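Local coordinates for protein amidohydrolase (Xanthomonas campestris pv. campestris, PDB 4DZH) that probably acts as a zinc-dependent hydrolase of the amidohydrolase superfamily that deaminates adenosine-type substrates such as 5'-methylthioadenosine, at residues L386-T391 and R407-D412; S328-A333 and Q400-A405; T85-V90 and D443-V448. All coordinates share one frame; numbering follows the deposited sequence.

Contact 1 of 3, residues L386-T391 and R407-D412; sequences LSALET and RHQVTD
Q409 reaches across to the turn at residues 386-391 and donates the hydrogen bond that joins the two segments directly, from its NE2 to T391 OG1 at 3.0 Å. The bond is fairly straight (156°), and OG1 lies in the plane of the amide. Beyond CG the glutamine chain is extended (chi2 -177°), which carries the amide the whole way to the threonine. T391 OG1, set between its own backbone N and carbonyl carbon (chi1 45°), also faces the carbonyl oxygens of L386 and A388. The other end of the amide is held from its own side: with OE1 accepting from G406 N and NE2 donating to T391, and weakly to D385 O, its orientation is well defined.

Two methyls flank the amide. T391 CG2 lies beside it, 3.4 Å from Q409 OE1, and A388 CB packs at 3.6 Å from Q409 NE2.

The setting is the strand pair 381-385 and 410-415, antiparallel neighbours in the mixed sheet. Residues 386-391 form the loop that leaves the first strand, and 407-409 a 3-10 turn that leads into the second; the backbone of Q409 bonds to D385 where the pair begins. Q409 therefore bridges the end of the sheet to the outgoing loop.

A water lies between E390 and H408. It donates to E390 OE1 at 2.8 Å and sits at the edge of the H408 ring, in its plane. The other carboxylate oxygen of E390 forms a salt bridge with R130 of the second subunit, and the H408 ring meets H408 of that subunit with the ring planes nearly parallel, bringing this side of the contact to the dimer interface.

Contact 2 of 3, residues S328-A333 and Q400-A405; sequences SENRTA and QLIYAA
R331 lies against the last turn of helix 397-403. Its CB touches I402 O at 3.3 Å. CG, anti to the backbone N (chi1 -180°), stays near the same oxygen and comes to the edge of the Y403 ring, where it lies 4.5 Å from CD1. The chain then bends at chi2 and chi3, and NE turns to water: one molecule accepts from it at 2.9 Å and lies in the guanidinium plane, while a second bonds weakly. Both lie near Y403 O, the first only weakly bonded to it. At the tip, NH2 folds back along its own helix and donates to S328 OG at 3.0 Å, the oxygen tilted from the guanidinium plane.

Beside the arginine, N330 CB packs on I402 CD1 at 3.9 Å, and a water joins N330 ND2, weakly, to L401 O. S328 OG also bonds to E289, a magnesium ligand.

R331 NH2 lies close to R331 NH2 of the second subunit. The segments thus meet through bridging waters and van der Waals contacts, one on a carbonyl oxygen, without a direct hydrogen bond. The E289 carboxylate may offset the two arginines, but its magnesium adds positive charge, so the net effect is uncertain.

Contact 3 of 3, residues T85-V90 and D443-V448; sequences TLLRGV and DRIRTV
I445 sets its CG1 branch beside its backbone N (chi1 -67°) and its CG2 methyl beside the carbonyl carbon, so that the two branches reach different residues of the loop 85-90. In L87, chi1 -59° with chi2 -164° places CD2 against I445 CD1 at 3.5 Å, the side chains crossing at a slant. V90 CG2 packs on I445 CG2 at 4.0 Å, the side chains nearly perpendicular.

The same I445 CD1 methyl also lies 3.5 Å from L86 O, a carbonyl that accepts a hydrogen bond from H395 of the second subunit. The isoleucine thus covers a backbone oxygen whose polar partner comes from across the dimer.

L87 and V90 are the first and last residues of a type II beta turn, closed by V90 N to L87 O at 2.9 Å; G89 takes its positive phi. The turn presents both side chains to one residue of the C-terminal helix.

The loop follows strand 69-80, at whose end lie the zinc ligands H79 and H81, and leads to helix 96-111. V107 of that helix packs on both L87 and I445, and I104 on V90, while L86 rests on helix 114-130, so the last turn of helix 431-447 packs on the loop and helix 96-111 together.

How the contacts relate
From the N terminus, the loop after strand 69-80 opens contact 3, which the C-terminal helix 431-447 closes some 350 residues later, enclosing the other two. Between them, helix 326-341 opens contact 2, the turn after strand 381-385 opens contact 1, helix 397-403 completes contact 2 and the start of strand 410-415 completes contact 1, so these two loops cross. Contacts 1 and 2 also touch, T391 O probably bonding to Q400 NE2. Together they tie the end of strand pair 381-385/410-415 to helices 326-341 and 397-403, while contact 3 lies about 32 Å from contact 1 and about 29 Å from contact 2, centre to centre; all three touch the second subunit.

Contact 1 of 3, residues L386-T391 and R407-D412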
loop_
_atom_site.group_PDB
_atom_site.type_symbol
_atom_site.label_atom_id
_atom_site.label_comp_id
_atom_site.label_asym_id
_atom_site.label_seq_id
_atom_site.Cartn_x
_atom_site.Cartn_y
_atom_site.Cartn_z
ATOM N N LEU A 386 5.369 -6.820 15.685
ATOM C CA LEU A 386 4.300 -7.665 15.138
ATOM C C LEU A 386 3.126 -7.850 16.146
ATOM O O LEU A 386 2.119 -8.526 15.841
ATOM C CB LEU A 386 4.809 -8.982 14.585
ATOM C CG LEU A 386 5.702 -8.863 13.351
ATOM C CD1 LEU A 386 6.142 -10.268 12.967
ATOM C CD2 LEU A 386 4.986 -8.175 12.159
ATOM N N SER A 387 3.267 -7.244 17.319
ATOM C CA SER A 387 2.258 -7.394 18.360
ATOM C C SER A 387 1.091 -6.436 18.121
ATOM O O SER A 387 0.047 -6.555 18.783
ATOM C CB SER A 387 2.895 -7.151 19.727
ATOM O OG SER A 387 3.153 -5.767 19.935
ATOM N N ALA A 388 1.252 -5.483 17.200
ATOM C CA ALA A 388 0.116 -4.590 16.848
ATOM C C ALA A 388 -1.064 -5.399 16.345
ATOM O O ALA A 388 -0.896 -6.454 15.730
ATOM C CB ALA A 388 0.549 -3.566 15.793
ATOM N N LEU A 389 -2.293 -4.953 16.616
ATOM C CA LEU A 389 -3.415 -5.768 16.254
ATOM C C LEU A 389 -3.533 -5.935 14.720
ATOM O O LEU A 389 -4.124 -6.905 14.240
ATOM C CB LEU A 389 -4.702 -5.178 16.861
ATOM C CG LEU A 389 -5.150 -3.786 16.496
ATOM C CD1 LEU A 389 -6.078 -3.927 15.308
ATOM C CD2 LEU A 389 -5.904 -3.175 17.657
ATOM N N GLU A 390 -2.979 -4.970 14.000
ATOM C CA GLU A 390 -2.947 -5.029 12.529
ATOM C C GLU A 390 -2.184 -6.249 12.039
ATOM O O GLU A 390 -2.404 -6.723 10.903
ATOM C CB GLU A 390 -2.312 -3.768 11.950
ATOM C CG GLU A 390 -3.258 -2.547 11.940
ATOM C CD GLU A 390 -3.359 -1.899 13.316
ATOM O OE1 GLU A 390 -2.486 -2.163 14.168
ATOM O OE2 GLU A 390 -4.317 -1.133 13.542
ATOM N N THR A 391 -1.304 -6.765 12.885
ATOM C CA THR A 391 -0.548 -7.946 12.485
ATOM C C THR A 391 -0.852 -9.162 13.372
ATOM O O THR A 391 -0.044 -10.085 13.509
ATOM C CB THR A 391 0.977 -7.656 12.379
ATOM O OG1 THR A 391 1.414 -6.919 13.486
ATOM C CG2 THR A 391 1.258 -6.780 11.138
ATOM N N ARG A 407 4.657 0.218 7.372
ATOM C CA ARG A 407 5.974 0.736 7.672
ATOM C C ARG A 407 6.081 1.430 9.054
ATOM O O ARG A 407 7.195 1.587 9.594
ATOM C CB ARG A 407 6.435 1.675 6.567
ATOM C CG ARG A 407 5.580 2.860 6.411
ATOM C CD ARG A 407 6.376 3.849 5.579
ATOM N NE ARG A 407 5.505 4.939 5.152
ATOM C CZ ARG A 407 5.881 5.922 4.340
ATOM N NH1 ARG A 407 7.179 6.038 3.882
ATOM N NH2 ARG A 407 4.920 6.815 3.985
ATOM N N HIS A 408 4.936 1.821 9.621
ATOM C CA HIS A 408 4.955 2.490 10.918
ATOM C C HIS A 408 5.184 1.459 12.007
ATOM O O HIS A 408 5.401 1.846 13.167
ATOM C CB HIS A 408 3.616 3.182 11.146
ATOM C CG HIS A 408 2.474 2.217 11.190
ATOM N ND1 HIS A 408 1.896 1.683 10.053
ATOM C CD2 HIS A 408 1.812 1.664 12.239
ATOM C CE1 HIS A 408 0.921 0.851 10.396
ATOM N NE2 HIS A 408 0.848 0.822 11.716
ATOM N N GLN A 409 5.175 0.169 11.659
ATOM C CA GLN A 409 5.487 -0.851 12.665
ATOM C C GLN A 409 6.977 -1.051 12.839
ATOM O O GLN A 409 7.393 -1.844 13.693
ATOM C CB GLN A 409 4.839 -2.161 12.329
ATOM C CG GLN A 409 3.290 -1.985 12.308
ATOM C CD GLN A 409 2.603 -3.271 12.045
ATOM O OE1 GLN A 409 1.934 -3.421 11.017
ATOM N NE2 GLN A 409 2.719 -4.219 12.979
ATOM N N VAL A 410 7.780 -0.416 11.992
ATOM C CA VAL A 410 9.226 -0.420 12.248
ATOM C C VAL A 410 9.529 0.338 13.528
ATOM O O VAL A 410 9.151 1.505 13.666
ATOM C CB VAL A 410 9.986 0.219 11.046
ATOM C CG1 VAL A 410 11.476 0.412 11.362
ATOM C CG2 VAL A 410 9.783 -0.664 9.774
ATOM N N THR A 411 10.227 -0.277 14.479
ATOM C CA THR A 411 10.531 0.433 15.724
ATOM C C THR A 411 11.994 0.739 15.950
ATOM O O THR A 411 12.336 1.757 16.533
ATOM C CB THR A 411 10.030 -0.349 16.942
ATOM O OG1 THR A 411 10.622 -1.654 16.947
ATOM C CG2 THR A 411 8.481 -0.480 16.896
ATOM N N ASP A 412 12.853 -0.105 15.410
ATOM C CA ASP A 412 14.293 0.105 15.578
ATOM C C ASP A 412 15.050 -0.253 14.297
ATOM O O ASP A 412 14.691 -1.208 13.626
ATOM C CB ASP A 412 14.839 -0.717 16.755
ATOM C CG ASP A 412 14.101 -0.421 18.089
ATOM O OD1 ASP A 412 14.502 0.506 18.840
ATOM O OD2 ASP A 412 13.096 -1.099 18.356
HETATM O O HOH W 1 -0.167 -0.703 13.449
#

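Contact 2 of 3, residues S328-A333 and Q400-A405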
loop_
_atom_site.group_PDB
_atom_site.type_symbol
_atom_site.label_atom_id
_atom_site.label_comp_id
_atom_site.label_asym_id
_atom_site.label_seq_id
_atom_site.Cartn_x
_atom_site.Cartn_y
_atom_site.Cartn_z
ATOM N N SER A 328 5.019 -1.110 1.499
ATOM C CA SER A 328 4.004 -1.012 0.465
ATOM C C SER A 328 4.496 -1.472 -0.882
ATOM O O SER A 328 3.785 -2.201 -1.563
ATOM C CB SER A 328 3.491 0.411 0.338
ATOM O OG SER A 328 2.451 0.492 -0.645
ATOM N N GLU A 329 5.682 -1.012 -1.275
ATOM C CA GLU A 329 6.228 -1.394 -2.575
ATOM C C GLU A 329 6.315 -2.938 -2.702
ATOM O O GLU A 329 5.982 -3.519 -3.780
ATOM C CB GLU A 329 7.610 -0.771 -2.764
ATOM C CG GLU A 329 7.904 -0.653 -4.259
ATOM C CD GLU A 329 7.166 0.460 -4.918
ATOM O OE1 GLU A 329 6.942 0.351 -6.163
ATOM O OE2 GLU A 329 6.825 1.459 -4.259
ATOM N N ASN A 330 6.738 -3.595 -1.615
ATOM C CA ASN A 330 6.858 -5.049 -1.595
ATOM C C ASN A 330 5.512 -5.686 -1.767
ATOM O O ASN A 330 5.355 -6.628 -2.564
ATOM C CB ASN A 330 7.439 -5.565 -0.273
ATOM C CG ASN A 330 8.901 -5.160 -0.048
ATOM O OD1 ASN A 330 9.627 -4.788 -0.971
ATOM N ND2 ASN A 330 9.347 -5.299 1.203
ATOM N N ARG A 331 4.506 -5.222 -0.999
ATOM C CA ARG A 331 3.157 -5.764 -1.146
ATOM C C ARG A 331 2.631 -5.566 -2.579
ATOM O O ARG A 331 2.071 -6.497 -3.163
ATOM C CB ARG A 331 2.200 -5.126 -0.155
ATOM C CG ARG A 331 0.783 -5.687 -0.294
ATOM C CD ARG A 331 -0.293 -4.601 -0.586
ATOM N NE ARG A 331 -0.211 -3.631 0.502
ATOM C CZ ARG A 331 0.247 -2.384 0.358
ATOM N NH1 ARG A 331 0.389 -1.614 1.427
ATOM N NH2 ARG A 331 0.592 -1.880 -0.844
ATOM N N THR A 332 2.838 -4.373 -3.144
ATOM C CA THR A 332 2.352 -4.119 -4.507
ATOM C C THR A 332 3.050 -5.064 -5.497
ATOM O O THR A 332 2.379 -5.655 -6.384
ATOM C CB THR A 332 2.604 -2.666 -4.877
ATOM O OG1 THR A 332 1.905 -1.814 -3.938
ATOM C CG2 THR A 332 2.044 -2.387 -6.258
ATOM N N ALA A 333 4.361 -5.233 -5.328
ATOM C CA ALA A 333 5.146 -6.149 -6.194
ATOM C C ALA A 333 4.557 -7.550 -6.074
ATOM O O ALA A 333 4.331 -8.232 -7.079
ATOM C CB ALA A 333 6.628 -6.160 -5.818
ATOM N N GLN A 400 2.981 -12.074 7.054
ATOM C CA GLN A 400 2.641 -10.850 7.768
ATOM C C GLN A 400 3.489 -9.665 7.371
ATOM O O GLN A 400 3.003 -8.538 7.261
ATOM C CB GLN A 400 2.743 -11.082 9.267
ATOM C CG GLN A 400 1.530 -10.484 9.963
ATOM C CD GLN A 400 0.325 -11.390 9.850
ATOM O OE1 GLN A 400 -0.026 -11.902 8.782
ATOM N NE2 GLN A 400 -0.320 -11.636 11.030
ATOM N N LEU A 401 4.776 -9.910 7.139
ATOM C CA LEU A 401 5.664 -8.806 6.791
ATOM C C LEU A 401 5.329 -8.246 5.415
ATOM O O LEU A 401 5.453 -7.025 5.174
ATOM C CB LEU A 401 7.110 -9.308 6.769
ATOM C CG LEU A 401 7.619 -9.494 8.193
ATOM C CD1 LEU A 401 8.991 -10.237 8.132
ATOM C CD2 LEU A 401 7.786 -8.208 8.928
ATOM N N ILE A 402 4.884 -9.109 4.521
ATOM C CA ILE A 402 4.601 -8.670 3.153
ATOM C C ILE A 402 3.164 -8.179 2.953
ATOM O O ILE A 402 2.946 -7.150 2.293
ATOM C CB ILE A 402 4.922 -9.800 2.180
ATOM C CG1 ILE A 402 6.442 -10.133 2.210
ATOM C CG2 ILE A 402 4.528 -9.424 0.752
ATOM C CD1 ILE A 402 7.296 -9.010 1.653
ATOM N N TYR A 403 2.176 -8.879 3.525
ATOM C CA TYR A 403 0.795 -8.589 3.182
ATOM C C TYR A 403 0.021 -7.848 4.247
ATOM O O TYR A 403 -1.168 -7.503 4.020
ATOM C CB TYR A 403 0.050 -9.876 2.844
ATOM C CG TYR A 403 0.639 -10.666 1.664
ATOM C CD1 TYR A 403 0.759 -10.094 0.397
ATOM C CD2 TYR A 403 1.092 -11.976 1.840
ATOM C CE1 TYR A 403 1.298 -10.798 -0.675
ATOM C CE2 TYR A 403 1.650 -12.695 0.766
ATOM C CZ TYR A 403 1.743 -12.094 -0.485
ATOM O OH TYR A 403 2.270 -12.778 -1.566
ATOM N N ALA A 404 0.605 -7.620 5.405
ATOM C CA ALA A 404 -0.156 -6.909 6.464
ATOM C C ALA A 404 0.608 -5.806 7.222
ATOM O O ALA A 404 -0.001 -4.797 7.641
ATOM C CB ALA A 404 -0.750 -7.915 7.489
ATOM N N ALA A 405 1.912 -5.982 7.462
ATOM C CA ALA A 405 2.667 -5.006 8.212
ATOM C C ALA A 405 2.732 -3.696 7.472
ATOM O O ALA A 405 2.987 -3.666 6.243
ATOM C CB ALA A 405 4.085 -5.526 8.448
HETATM O O HOH W 2 6.437 -5.532 2.939
HETATM O O HOH W 3 -2.591 -5.515 1.932
HETATM O O HOH W 4 -0.213 -4.351 3.304
#

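Contact 3 of 3, residues T85-V90 and D443-V448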
loop_
_atom_site.group_PDB
_atom_site.type_symbol
_atom_site.label_atom_id
_atom_site.label_comp_id
_atom_site.label_asym_id
_atom_site.label_seq_id
_atom_site.Cartn_x
_atom_site.Cartn_y
_atom_site.Cartn_z
ATOM N N THR A 85 11.724 13.983 -2.880
ATOM C CA THR A 85 10.820 14.047 -1.740
ATOM C C THR A 85 10.281 15.473 -1.626
ATOM O O THR A 85 9.136 15.677 -1.266
ATOM C CB THR A 85 11.485 13.779 -0.403
ATOM O OG1 THR A 85 12.634 14.628 -0.298
ATOM C CG2 THR A 85 11.885 12.366 -0.275
ATOM N N LEU A 86 11.108 16.465 -1.967
ATOM C CA LEU A 86 10.633 17.862 -1.968
ATOM C C LEU A 86 9.575 18.167 -3.043
ATOM O O LEU A 86 8.918 19.197 -2.989
ATOM C CB LEU A 86 11.844 18.839 -2.059
ATOM C CG LEU A 86 12.751 18.763 -0.822
ATOM C CD1 LEU A 86 13.954 19.649 -1.070
ATOM C CD2 LEU A 86 12.031 19.166 0.465
ATOM N N LEU A 87 9.368 17.252 -3.995
ATOM C CA LEU A 87 8.356 17.442 -5.033
ATOM C C LEU A 87 7.140 16.485 -4.797
ATOM O O LEU A 87 6.387 16.171 -5.726
ATOM C CB LEU A 87 8.945 17.210 -6.426
ATOM C CG LEU A 87 10.122 18.122 -6.817
ATOM C CD1 LEU A 87 10.359 18.082 -8.321
ATOM C CD2 LEU A 87 9.829 19.522 -6.372
ATOM N N ARG A 88 6.968 16.041 -3.555
ATOM C CA ARG A 88 5.919 15.078 -3.245
ATOM C C ARG A 88 4.548 15.552 -3.679
ATOM O O ARG A 88 4.074 16.547 -3.154
ATOM C CB ARG A 88 5.934 14.809 -1.739
ATOM C CG ARG A 88 5.097 13.582 -1.332
ATOM C CD ARG A 88 5.043 13.386 0.164
ATOM N NE ARG A 88 6.289 13.519 0.935
ATOM C CZ ARG A 88 7.156 12.542 1.191
ATOM N NH1 ARG A 88 7.018 11.315 0.665
ATOM N NH2 ARG A 88 8.179 12.792 2.004
ATOM N N GLY A 89 3.914 14.829 -4.621
ATOM C CA GLY A 89 2.581 15.174 -5.108
ATOM C C GLY A 89 2.521 16.490 -5.861
ATOM O O GLY A 89 1.475 17.112 -5.919
ATOM N N VAL A 90 3.636 16.924 -6.450
ATOM C CA VAL A 90 3.652 18.255 -7.091
ATOM C C VAL A 90 2.837 18.244 -8.377
ATOM O O VAL A 90 2.312 19.294 -8.815
ATOM C CB VAL A 90 5.113 18.765 -7.332
ATOM C CG1 VAL A 90 5.831 17.922 -8.372
ATOM C CG2 VAL A 90 5.119 20.239 -7.749
ATOM N N ASP A 443 6.866 26.482 -0.641
ATOM C CA ASP A 443 6.669 27.886 -1.070
ATOM C C ASP A 443 7.504 28.335 -2.296
ATOM O O ASP A 443 7.006 29.049 -3.182
ATOM C CB ASP A 443 6.937 28.826 0.093
ATOM C CG ASP A 443 5.961 28.626 1.257
ATOM O OD1 ASP A 443 4.821 28.102 1.067
ATOM O OD2 ASP A 443 6.340 29.005 2.376
ATOM N N ARG A 444 8.762 27.904 -2.352
ATOM C CA ARG A 444 9.633 28.238 -3.471
ATOM C C ARG A 444 9.143 27.645 -4.750
ATOM O O ARG A 444 9.114 28.322 -5.781
ATOM C CB ARG A 444 11.044 27.711 -3.219
ATOM C CG ARG A 444 11.759 28.477 -2.178
ATOM C CD ARG A 444 13.197 28.071 -2.142
ATOM N NE ARG A 444 13.954 28.958 -1.258
ATOM C CZ ARG A 444 15.202 28.716 -0.885
ATOM N NH1 ARG A 444 15.836 27.639 -1.331
ATOM N NH2 ARG A 444 15.806 29.549 -0.062
ATOM N N ILE A 445 8.754 26.363 -4.683
ATOM C CA ILE A 445 8.260 25.676 -5.853
ATOM C C ILE A 445 6.967 26.348 -6.347
ATOM O O ILE A 445 6.729 26.474 -7.569
ATOM C CB ILE A 445 8.096 24.149 -5.532
ATOM C CG1 ILE A 445 9.490 23.526 -5.300
ATOM C CG2 ILE A 445 7.323 23.419 -6.620
ATOM C CD1 ILE A 445 9.527 22.367 -4.272
ATOM N N ARG A 446 6.142 26.790 -5.398
ATOM C CA ARG A 446 4.850 27.418 -5.717
ATOM C C ARG A 446 4.992 28.624 -6.657
ATOM O O ARG A 446 4.157 28.858 -7.529
ATOM C CB ARG A 446 4.102 27.802 -4.435
ATOM C CG ARG A 446 3.234 26.673 -3.905
ATOM C CD ARG A 446 2.335 27.104 -2.741
ATOM N NE ARG A 446 1.461 26.003 -2.316
ATOM C CZ ARG A 446 0.834 25.948 -1.145
ATOM N NH1 ARG A 446 0.064 24.903 -0.857
ATOM N NH2 ARG A 446 0.978 26.932 -0.260
ATOM N N THR A 447 6.079 29.356 -6.499
ATOM C CA THR A 447 6.336 30.531 -7.329
ATOM C C THR A 447 6.815 30.219 -8.773
ATOM O O THR A 447 6.660 31.046 -9.674
ATOM C CB THR A 447 7.361 31.421 -6.635
ATOM O OG1 THR A 447 8.645 30.770 -6.703
ATOM C CG2 THR A 447 6.938 31.615 -5.160
ATOM N N VAL A 448 7.369 29.034 -8.996
ATOM C CA VAL A 448 7.999 28.712 -10.288
ATOM C C VAL A 448 7.119 28.886 -11.543
ATOM O O VAL A 448 6.153 28.152 -11.768
ATOM C CB VAL A 448 8.663 27.302 -10.267
ATOM C CG1 VAL A 448 9.156 26.894 -11.664
ATOM C CG2 VAL A 448 9.799 27.297 -9.267
#